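Local coordinates for galacto-N-biose/lacto-N-biose I transporter substrate-binding protein (Bifidobacterium longum, PDB 2Z8F), which binds galacto-N-biose, lacto-N-biose and lacto-N-tetraose as the solute-binding protein of an ABC transporter, probably delivering them for uptake, at residues M171-D176 with E376-A381; P175-N180 with N228-P233; F215-L220 with G386-I391. All blocks are in the same frame, centred on the assembly; numbering follows the deposited sequence.

Contact 1 of 3, residues M171-D176 with E376-A381; sequences MSYQPD and ETAAKA. With GAL (beta-D-galactopyranose), chain C.
With its CG anti to the backbone N (chi1 177°), Tyr-173 sends its ring out of the loop to the C-terminal turns of helix 367-380, where the phenol meets Ala-378 and Ala-381. Its OH donates a hydrogen bond to Ala-378 O (2.7 Å), which lies at the ring edge, near the ring plane. The donor comes in from the flank of the carbonyl, at a C=O...OH angle of 110°, and the same oxygen also accepts the backbone bond of Ala-381 N, two bonds on one buried acceptor. Two methyls crowd the hydroxyl: Ala-378 CB and Ala-381 CB each stand 3.4 Å from Tyr-173 OH. Two residues on, Pro-175 lays CB against the same helix, 3.8 Å from Ala-379 CA and 4.1 Å from Ala-378 CB. The loop comes close to these alanines, Pro-175 CA and Ala-378 CA being 5.0 Å apart. The CB of Asp-176, a residue of the glycan pocket, points away from the helix. Around this buried contact, Ile-391 of helix 389-405 and Ile-182 of helix 178-187 pack on Tyr-173, Ala-178 touches Ala-378, and Leu-220 of helix 207-221 reaches Ala-381.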
loop_
_atom_site.group_PDB
_atom_site.type_symbol
_atom_site.label_atom_id
_atom_site.label_comp_id
_atom_site.label_asym_id
_atom_site.label_seq_id
_atom_site.Cartn_x
_atom_site.Cartn_y
_atom_site.Cartn_z
ATOM N N MET A 171 11.050 13.849 -8.717
ATOM C CA MET A 171 11.017 12.573 -8.018
ATOM C C MET A 171 11.298 12.777 -6.533
ATOM O O MET A 171 12.007 13.715 -6.136
ATOM C CB MET A 171 12.030 11.591 -8.658
ATOM C CG MET A 171 11.939 10.127 -8.190
ATOM S SD MET A 171 10.283 9.399 -8.189
ATOM C CE MET A 171 9.906 9.447 -9.912
ATOM N N SER A 172 10.694 11.928 -5.717
ATOM C CA SER A 172 11.114 11.779 -4.328
ATOM C C SER A 172 11.725 10.405 -4.090
ATOM O O SER A 172 11.343 9.414 -4.738
ATOM C CB SER A 172 9.967 12.029 -3.359
ATOM O OG SER A 172 9.042 10.939 -3.355
ATOM N N TYR A 173 12.724 10.372 -3.221
ATOM C CA TYR A 173 13.281 9.140 -2.689
ATOM C C TYR A 173 12.832 9.077 -1.239
ATOM O O TYR A 173 13.186 9.973 -0.461
ATOM C CB TYR A 173 14.805 9.212 -2.765
ATOM C CG TYR A 173 15.547 8.039 -2.187
ATOM C CD1 TYR A 173 15.633 6.837 -2.885
ATOM C CD2 TYR A 173 16.214 8.134 -0.955
ATOM C CE1 TYR A 173 16.341 5.757 -2.360
ATOM C CE2 TYR A 173 16.945 7.056 -0.433
ATOM C CZ TYR A 173 17.001 5.863 -1.149
ATOM O OH TYR A 173 17.715 4.774 -0.666
ATOM N N GLN A 174 12.086 8.030 -0.888
ATOM C CA GLN A 174 11.420 7.943 0.405
ATOM C C GLN A 174 12.025 6.800 1.219
ATOM O O GLN A 174 11.534 5.655 1.182
ATOM C CB GLN A 174 9.912 7.745 0.193
ATOM C CG GLN A 174 9.263 8.913 -0.528
ATOM C CD GLN A 174 7.817 8.686 -0.855
ATOM O OE1 GLN A 174 7.176 7.813 -0.281
ATOM N NE2 GLN A 174 7.291 9.476 -1.783
ATOM N N PRO A 175 13.077 7.102 2.006
ATOM C CA PRO A 175 13.734 6.003 2.699
ATOM C C PRO A 175 12.848 5.259 3.692
ATOM O O PRO A 175 13.071 4.072 3.915
ATOM C CB PRO A 175 14.927 6.682 3.410
ATOM C CG PRO A 175 14.620 8.117 3.416
ATOM C CD PRO A 175 13.686 8.417 2.306
ATOM N N ASP A 176 11.863 5.940 4.293
ATOM C CA ASP A 176 10.923 5.315 5.233
ATOM C C ASP A 176 9.806 4.502 4.545
ATOM O O ASP A 176 8.933 3.951 5.217
ATOM C CB ASP A 176 10.278 6.357 6.172
ATOM C CG ASP A 176 9.540 7.478 5.433
ATOM O OD1 ASP A 176 9.768 7.695 4.225
ATOM O OD2 ASP A 176 8.715 8.188 6.072
ATOM N N GLU A 376 16.182 0.848 6.607
ATOM C CA GLU A 376 17.445 1.183 7.252
ATOM C C GLU A 376 18.533 1.389 6.209
ATOM O O GLU A 376 19.254 2.382 6.219
ATOM C CB GLU A 376 17.826 0.055 8.171
ATOM C CG GLU A 376 19.068 0.332 9.019
ATOM C CD GLU A 376 19.438 -0.877 9.822
ATOM O OE1 GLU A 376 20.131 -1.757 9.290
ATOM O OE2 GLU A 376 19.033 -0.954 10.996
ATOM N N THR A 377 18.650 0.441 5.285
ATOM C CA THR A 377 19.656 0.563 4.244
ATOM C C THR A 377 19.365 1.719 3.268
ATOM O O THR A 377 20.291 2.428 2.850
ATOM C CB THR A 377 19.857 -0.811 3.566
ATOM O OG1 THR A 377 20.222 -1.762 4.580
ATOM C CG2 THR A 377 20.923 -0.751 2.472
ATOM N N ALA A 378 18.076 1.942 2.960
ATOM C CA ALA A 378 17.666 3.016 2.068
ATOM C C ALA A 378 18.136 4.365 2.629
ATOM O O ALA A 378 18.571 5.221 1.893
ATOM C CB ALA A 378 16.154 3.035 1.858
ATOM N N ALA A 379 18.036 4.523 3.950
ATOM C CA ALA A 379 18.441 5.776 4.565
ATOM C C ALA A 379 19.939 6.093 4.398
ATOM O O ALA A 379 20.328 7.265 4.383
ATOM C CB ALA A 379 18.071 5.765 6.044
ATOM N N LYS A 380 20.765 5.052 4.276
ATOM C CA LYS A 380 22.218 5.215 4.080
ATOM C C LYS A 380 22.530 5.874 2.729
ATOM O O LYS A 380 23.548 6.565 2.590
ATOM C CB LYS A 380 22.939 3.858 4.214
ATOM C CG LYS A 380 23.001 3.225 5.626
ATOM C CD LYS A 380 22.191 4.020 6.650
ATOM C CE LYS A 380 21.791 3.203 7.885
ATOM N NZ LYS A 380 20.461 3.665 8.403
ATOM N N ALA A 381 21.637 5.705 1.746
ATOM C CA ALA A 381 21.883 6.246 0.401
ATOM C C ALA A 381 21.686 7.759 0.293
ATOM O O ALA A 381 22.192 8.390 -0.640
ATOM C CB ALA A 381 21.040 5.498 -0.664
HETATM C C1 GAL C . 6.863 1.904 7.897
HETATM C C2 GAL C . 5.430 1.559 7.459
HETATM C C3 GAL C . 4.700 2.716 6.791
HETATM C C4 GAL C . 4.841 4.001 7.615
HETATM C C5 GAL C . 6.317 4.244 7.941
HETATM C C6 GAL C . 6.525 5.452 8.852
HETATM O O2 GAL C . 5.513 0.464 6.583
HETATM O O3 GAL C . 3.364 2.227 6.658
HETATM O O4 GAL C . 4.151 3.770 8.816
HETATM O O5 GAL C . 6.853 3.124 8.602
HETATM O O6 GAL C . 7.933 5.567 9.087
#

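Contact 2 of 3, residues P175-N180 with N228-P233. With GAL (beta-D-galactopyranose), chain C; NAG (2-acetamido-2-deoxy-beta-D-glucopyranose), chain B.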
loop_
_atom_site.group_PDB
_atom_site.type_symbol
_atom_site.label_atom_id
_atom_site.label_comp_id
_atom_site.label_asym_id
_atom_site.label_seq_id
_atom_site.Cartn_x
_atom_site.Cartn_y
_atom_site.Cartn_z
ATOM N N PRO A 175 13.077 7.102 2.006
ATOM C CA PRO A 175 13.734 6.003 2.699
ATOM C C PRO A 175 12.848 5.259 3.692
ATOM O O PRO A 175 13.071 4.072 3.915
ATOM C CB PRO A 175 14.927 6.682 3.410
ATOM C CG PRO A 175 14.620 8.117 3.416
ATOM C CD PRO A 175 13.686 8.417 2.306
ATOM N N ASP A 176 11.863 5.940 4.293
ATOM C CA ASP A 176 10.923 5.315 5.233
ATOM C C ASP A 176 9.806 4.502 4.545
ATOM O O ASP A 176 8.933 3.951 5.217
ATOM C CB ASP A 176 10.278 6.357 6.172
ATOM C CG ASP A 176 9.540 7.478 5.433
ATOM O OD1 ASP A 176 9.768 7.695 4.225
ATOM O OD2 ASP A 176 8.715 8.188 6.072
ATOM N N GLU A 177 9.866 4.427 3.210
ATOM C CA GLU A 177 8.899 3.662 2.421
ATOM C C GLU A 177 9.613 2.707 1.502
ATOM O O GLU A 177 8.977 2.109 0.628
ATOM C CB GLU A 177 7.977 4.582 1.611
ATOM C CG GLU A 177 6.888 5.228 2.518
ATOM C CD GLU A 177 5.860 4.193 3.015
ATOM O OE1 GLU A 177 5.688 3.133 2.356
ATOM O OE2 GLU A 177 5.216 4.438 4.059
ATOM N N ALA A 178 10.923 2.539 1.685
ATOM C CA ALA A 178 11.647 1.616 0.767
ATOM C C ALA A 178 11.042 0.202 0.795
ATOM O O ALA A 178 10.876 -0.446 -0.259
ATOM C CB ALA A 178 13.141 1.553 1.112
ATOM N N GLY A 179 10.692 -0.289 1.972
ATOM C CA GLY A 179 10.145 -1.661 2.087
ATOM C C GLY A 179 8.804 -1.903 1.390
ATOM O O GLY A 179 8.429 -3.064 1.157
ATOM N N ASN A 180 8.063 -0.816 1.118
ATOM C CA ASN A 180 6.710 -0.889 0.526
ATOM C C ASN A 180 6.701 -0.367 -0.908
ATOM O O ASN A 180 6.210 -1.042 -1.826
ATOM C CB ASN A 180 5.686 -0.103 1.389
ATOM C CG ASN A 180 5.779 -0.459 2.851
ATOM O OD1 ASN A 180 5.817 -1.635 3.210
ATOM N ND2 ASN A 180 5.813 0.566 3.718
ATOM N N ASN A 228 13.567 13.618 1.774
ATOM C CA ASN A 228 12.770 13.724 2.999
ATOM C C ASN A 228 11.963 12.445 3.214
ATOM O O ASN A 228 11.418 11.904 2.248
ATOM C CB ASN A 228 11.813 14.916 2.930
ATOM C CG ASN A 228 12.515 16.221 2.604
ATOM O OD1 ASN A 228 12.192 16.865 1.604
ATOM N ND2 ASN A 228 13.492 16.609 3.437
ATOM N N PRO A 229 11.907 11.936 4.457
ATOM C CA PRO A 229 11.045 10.790 4.750
ATOM C C PRO A 229 9.588 11.147 4.444
ATOM O O PRO A 229 9.159 12.274 4.722
ATOM C CB PRO A 229 11.267 10.567 6.257
ATOM C CG PRO A 229 12.635 11.144 6.498
ATOM C CD PRO A 229 12.678 12.361 5.646
ATOM N N ARG A 230 8.846 10.220 3.836
ATOM C CA ARG A 230 7.484 10.498 3.347
ATOM C C ARG A 230 6.565 11.051 4.439
ATOM O O ARG A 230 5.708 11.916 4.188
ATOM C CB ARG A 230 6.886 9.186 2.807
ATOM C CG ARG A 230 5.420 9.249 2.368
ATOM C CD ARG A 230 5.199 10.239 1.240
ATOM N NE ARG A 230 3.803 10.302 0.833
ATOM C CZ ARG A 230 2.870 11.023 1.436
ATOM N NH1 ARG A 230 3.171 11.764 2.505
ATOM N NH2 ARG A 230 1.636 11.001 0.970
ATOM N N TRP A 231 6.743 10.516 5.634
ATOM C CA TRP A 231 5.809 10.790 6.727
ATOM C C TRP A 231 6.289 11.898 7.651
ATOM O O TRP A 231 5.623 12.201 8.645
ATOM C CB TRP A 231 5.412 9.482 7.437
ATOM C CG TRP A 231 4.883 8.498 6.399
ATOM C CD1 TRP A 231 5.521 7.387 5.928
ATOM C CD2 TRP A 231 3.661 8.617 5.642
ATOM N NE1 TRP A 231 4.770 6.799 4.932
ATOM C CE2 TRP A 231 3.621 7.526 4.741
ATOM C CE3 TRP A 231 2.604 9.539 5.636
ATOM C CZ2 TRP A 231 2.562 7.326 3.841
ATOM C CZ3 TRP A 231 1.542 9.340 4.753
ATOM C CH2 TRP A 231 1.532 8.236 3.866
ATOM N N ASP A 232 7.411 12.522 7.296
ATOM C CA ASP A 232 7.938 13.696 8.020
ATOM C C ASP A 232 7.343 15.017 7.528
ATOM O O ASP A 232 7.027 15.164 6.351
ATOM C CB ASP A 232 9.464 13.743 7.899
ATOM C CG ASP A 232 10.154 12.809 8.874
ATOM O OD1 ASP A 232 9.452 12.113 9.651
ATOM O OD2 ASP A 232 11.405 12.773 8.871
ATOM N N PRO A 233 7.202 16.016 8.434
ATOM C CA PRO A 233 6.748 17.339 8.005
ATOM C C PRO A 233 7.558 17.964 6.863
ATOM O O PRO A 233 7.024 18.776 6.106
ATOM C CB PRO A 233 6.885 18.190 9.291
ATOM C CG PRO A 233 6.774 17.190 10.395
ATOM C CD PRO A 233 7.400 15.931 9.892
HETATM C C1 GAL C . 6.863 1.904 7.897
HETATM C C2 GAL C . 5.430 1.559 7.459
HETATM C C3 GAL C . 4.700 2.716 6.791
HETATM C C4 GAL C . 4.841 4.001 7.615
HETATM C C5 GAL C . 6.317 4.244 7.941
HETATM C C6 GAL C . 6.525 5.452 8.852
HETATM O O2 GAL C . 5.513 0.464 6.583
HETATM O O3 GAL C . 3.364 2.227 6.658
HETATM O O4 GAL C . 4.151 3.770 8.816
HETATM O O5 GAL C . 6.853 3.124 8.602
HETATM O O6 GAL C . 7.933 5.567 9.087
HETATM C C1 NAG B . 2.458 3.034 5.892
HETATM C C2 NAG B . 1.318 2.113 5.455
HETATM C C3 NAG B . 0.102 2.842 4.866
HETATM C C4 NAG B . -0.284 4.042 5.778
HETATM C C5 NAG B . 0.976 4.888 5.994
HETATM C C6 NAG B . 0.671 6.183 6.754
HETATM C C7 NAG B . 1.713 -0.142 4.695
HETATM C C8 NAG B . 2.287 -1.021 3.617
HETATM N N2 NAG B . 1.864 1.153 4.478
HETATM O O3 NAG B . -0.861 1.800 4.801
HETATM O O4 NAG B . -1.248 4.823 5.118
HETATM O O5 NAG B . 1.920 4.086 6.682
HETATM O O6 NAG B . 0.258 5.849 8.055
HETATM O O7 NAG B . 1.137 -0.658 5.654
#
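The indole of Trp-231 lies between Arg-230 CG, 3.4 Å above one face and offset toward the rim, and the N-acetylglucosamine, whose C6 sits 3.5 Å above the opposite face. At its edge the carboxylate of Glu-177 stands steeply, its plane 74° from the ring. Trp-231 NE1 donates to Glu-177 OE2 over a short 2.6 Å, with OE2 met on its anti side and close to the ring plane. This bond helps set the rotation of the indole against the sugar. The other oxygen, Glu-177 OE1, accepts from Asn-180 ND2, which comes from above the carboxylate plane; the same amide nitrogen donates to galactose O2 (2.9 Å). Glu-177 thus links the indole that covers the N-acetylglucosamine to Asn-180, which binds the galactose, and its OE2 also comes within 3.3 Å of galactose C3. Asp-176 grips the type I turn of Pro-229 to Asp-232 from its side: CG lies between the backbone N and carbonyl carbon (chi1 57°), and OD1 accepts from Arg-230 N (2.7 Å) while OD2 takes Trp-231 N (3.1 Å) through its syn lone pair. The guanidinium of Arg-230 carries Trp-231 CH2 over the centre of one face and forms a salt bridge to Glu-253. An indole face against the C5-C6 side of a sugar, with its NE1 held by a carboxylate, is characteristic of carbohydrate-binding sites, here the glycan pocket of a solute-binding protein.

Contact 3 of 3, residues F215-L220 with G386-I391; sequences FYQQLL and GKVADI
Two helical elements of the solute-binding fold meet here: the C-terminal part of helix 207-221 meets the chain leading into helix 389-405, and Gln-217 and Val-388 form the centre of the contact. Gln-217 leaves its helix with CG anti to the backbone N (chi1 -170°), and a bend at chi2 (67°) brings CD round toward the incoming chain. Its carboxamide oxygen then accepts a hydrogen bond from Val-388 N, 2.7 Å from Gln-217 OE1, with a C=O...N angle of 154° and the donor a little out of the carbonyl plane. A water also donates to OE1 and accepts from Ala-389 N, so the one oxygen serves two successive backbone N-H groups, one directly and one through solvent. At the other end of the amide, Gln-217 NE2 donates to a second water, which in turn donates to Gly-386 O (2.6 Å), and it is bonded to Asp-221 as well. These partners hold the amide in one orientation. Lys-387 crosses Gln-217 at about a right angle, laying its CD 3.5 Å from Gln-217 OE1. Beside these polar groups the contact is apolar: Val-388 CG2 meets Leu-220 CD1 at 3.6 Å, their side chains at about a right angle, while Val-388 CG1 approaches Tyr-216 CB at 4.1 Å. Asp-390 OD2 turns back to accept from Lys-387 N (3.1 Å), reached from above the carboxylate plane. Ile-391, farther along, packs on Ala-378 and Met-374 of helix 367-380. A side-chain amide oxygen that takes one backbone N-H directly and the next through a water, beside a small apolar patch, here joins two helices of the lobe that carries Trp-231 and Asn-180, on a side away from the glycan.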
loop_
_atom_site.group_PDB
_atom_site.type_symbol
_atom_site.label_atom_id
_atom_site.label_comp_id
_atom_site.label_asym_id
_atom_site.label_seq_id
_atom_site.Cartn_x
_atom_site.Cartn_y
_atom_site.Cartn_z
ATOM N N PHE A 215 17.980 3.592 -11.242
ATOM C CA PHE A 215 17.168 4.790 -11.419
ATOM C C PHE A 215 17.360 5.718 -10.217
ATOM O O PHE A 215 17.731 6.877 -10.393
ATOM C CB PHE A 215 15.707 4.392 -11.562
ATOM C CG PHE A 215 14.742 5.566 -11.742
ATOM C CD1 PHE A 215 14.690 6.279 -12.947
ATOM C CD2 PHE A 215 13.889 5.939 -10.702
ATOM C CE1 PHE A 215 13.782 7.331 -13.126
ATOM C CE2 PHE A 215 12.965 7.002 -10.860
ATOM C CZ PHE A 215 12.919 7.696 -12.069
ATOM N N TYR A 216 17.154 5.199 -9.009
ATOM C CA TYR A 216 17.278 6.065 -7.823
ATOM C C TYR A 216 18.723 6.481 -7.583
ATOM O O TYR A 216 18.959 7.601 -7.134
ATOM C CB TYR A 216 16.652 5.449 -6.564
ATOM C CG TYR A 216 15.118 5.501 -6.591
ATOM C CD1 TYR A 216 14.372 4.354 -6.866
ATOM C CD2 TYR A 216 14.438 6.701 -6.359
ATOM C CE1 TYR A 216 12.954 4.393 -6.938
ATOM C CE2 TYR A 216 13.031 6.752 -6.390
ATOM C CZ TYR A 216 12.298 5.601 -6.675
ATOM O OH TYR A 216 10.905 5.654 -6.716
ATOM N N GLN A 217 19.677 5.593 -7.900
ATOM C CA GLN A 217 21.085 5.919 -7.693
ATOM C C GLN A 217 21.468 7.130 -8.534
ATOM O O GLN A 217 22.112 8.052 -8.042
ATOM C CB GLN A 217 21.997 4.727 -8.038
ATOM C CG GLN A 217 23.448 4.967 -7.599
ATOM C CD GLN A 217 23.575 5.012 -6.081
ATOM O OE1 GLN A 217 23.376 4.003 -5.414
ATOM N NE2 GLN A 217 23.912 6.188 -5.527
ATOM N N GLN A 218 21.104 7.101 -9.821
ATOM C CA GLN A 218 21.439 8.198 -10.730
ATOM C C GLN A 218 20.774 9.499 -10.280
ATOM O O GLN A 218 21.414 10.544 -10.311
ATOM C CB GLN A 218 21.064 7.886 -12.176
ATOM C CG GLN A 218 21.902 6.777 -12.783
ATOM C CD GLN A 218 21.768 6.683 -14.294
ATOM O OE1 GLN A 218 21.600 5.585 -14.848
ATOM N NE2 GLN A 218 21.824 7.816 -14.963
ATOM N N LEU A 219 19.507 9.420 -9.860
ATOM C CA LEU A 219 18.821 10.584 -9.269
ATOM C C LEU A 219 19.517 11.158 -8.034
ATOM O O LEU A 219 19.733 12.380 -7.935
ATOM C CB LEU A 219 17.354 10.276 -8.980
ATOM C CG LEU A 219 16.497 10.061 -10.237
ATOM C CD1 LEU A 219 15.122 9.555 -9.831
ATOM C CD2 LEU A 219 16.366 11.312 -11.136
ATOM N N LEU A 220 19.894 10.290 -7.101
ATOM C CA LEU A 220 20.555 10.732 -5.867
ATOM C C LEU A 220 21.943 11.303 -6.156
ATOM O O LEU A 220 22.327 12.310 -5.572
ATOM C CB LEU A 220 20.654 9.592 -4.846
ATOM C CG LEU A 220 19.331 9.144 -4.241
ATOM C CD1 LEU A 220 19.553 7.917 -3.379
ATOM C CD2 LEU A 220 18.685 10.283 -3.423
ATOM N N GLY A 386 25.785 4.888 1.653
ATOM C CA GLY A 386 25.423 3.571 1.117
ATOM C C GLY A 386 24.983 3.703 -0.335
ATOM O O GLY A 386 24.716 4.803 -0.787
ATOM N N LYS A 387 24.966 2.584 -1.070
ATOM C CA LYS A 387 24.410 2.563 -2.428
ATOM C C LYS A 387 22.961 2.096 -2.437
ATOM O O LYS A 387 22.560 1.268 -1.626
ATOM C CB LYS A 387 25.221 1.619 -3.341
ATOM C CG LYS A 387 26.648 2.097 -3.534
ATOM C CD LYS A 387 26.703 3.264 -4.499
ATOM C CE LYS A 387 28.108 3.563 -4.932
ATOM N NZ LYS A 387 27.995 4.503 -6.087
ATOM N N VAL A 388 22.177 2.595 -3.388
ATOM C CA VAL A 388 20.792 2.144 -3.480
ATOM C C VAL A 388 20.708 0.618 -3.721
ATOM O O VAL A 388 19.838 -0.050 -3.179
ATOM C CB VAL A 388 19.996 2.914 -4.542
ATOM C CG1 VAL A 388 18.526 2.412 -4.610
ATOM C CG2 VAL A 388 20.044 4.431 -4.244
ATOM N N ALA A 389 21.639 0.067 -4.504
ATOM C CA ALA A 389 21.632 -1.372 -4.754
ATOM C C ALA A 389 21.723 -2.234 -3.493
ATOM O O ALA A 389 21.259 -3.375 -3.476
ATOM C CB ALA A 389 22.754 -1.745 -5.742
ATOM N N ASP A 390 22.310 -1.678 -2.428
ATOM C CA ASP A 390 22.499 -2.400 -1.179
ATOM C C ASP A 390 21.176 -2.695 -0.486
ATOM O O ASP A 390 21.092 -3.636 0.309
ATOM C CB ASP A 390 23.394 -1.582 -0.253
ATOM C CG ASP A 390 24.759 -1.340 -0.836
ATOM O OD1 ASP A 390 25.123 -2.083 -1.795
ATOM O OD2 ASP A 390 25.456 -0.406 -0.365
ATOM N N ILE A 391 20.157 -1.876 -0.764
ATOM C CA ILE A 391 18.799 -2.166 -0.293
ATOM C C ILE A 391 18.439 -3.607 -0.648
ATOM O O ILE A 391 17.925 -4.345 0.166
ATOM C CB ILE A 391 17.750 -1.211 -0.944
ATOM C CG1 ILE A 391 17.929 0.225 -0.435
ATOM C CG2 ILE A 391 16.327 -1.695 -0.661
ATOM C CD1 ILE A 391 17.158 1.284 -1.260
HETATM O O HOH W 1 23.235 1.516 -6.455
HETATM O O HOH W 2 24.541 6.562 -2.668
#

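How the contacts relate
From the N terminus, the loop at 171-176 comes first and runs straight into 175-180, so contacts 1 and 2 share Pro-175 and Asp-176. Contact 2 closes the shorter loop, back from 228-233 after helix 207-221, and nests within the span of contact 1, which closes only at helix 367-380. Contact 3 begins inside that span, at 215-220, and ends beyond it at 386-391, so it crosses both. Contacts 1 and 3 also touch: Lys-380 O lies 2.9 Å from Gly-386 N, a probable hydrogen bond from the loop before helix 389-405 back to the end region of helix 367-380. Together they tie the sugar-facing loops to the helices behind them.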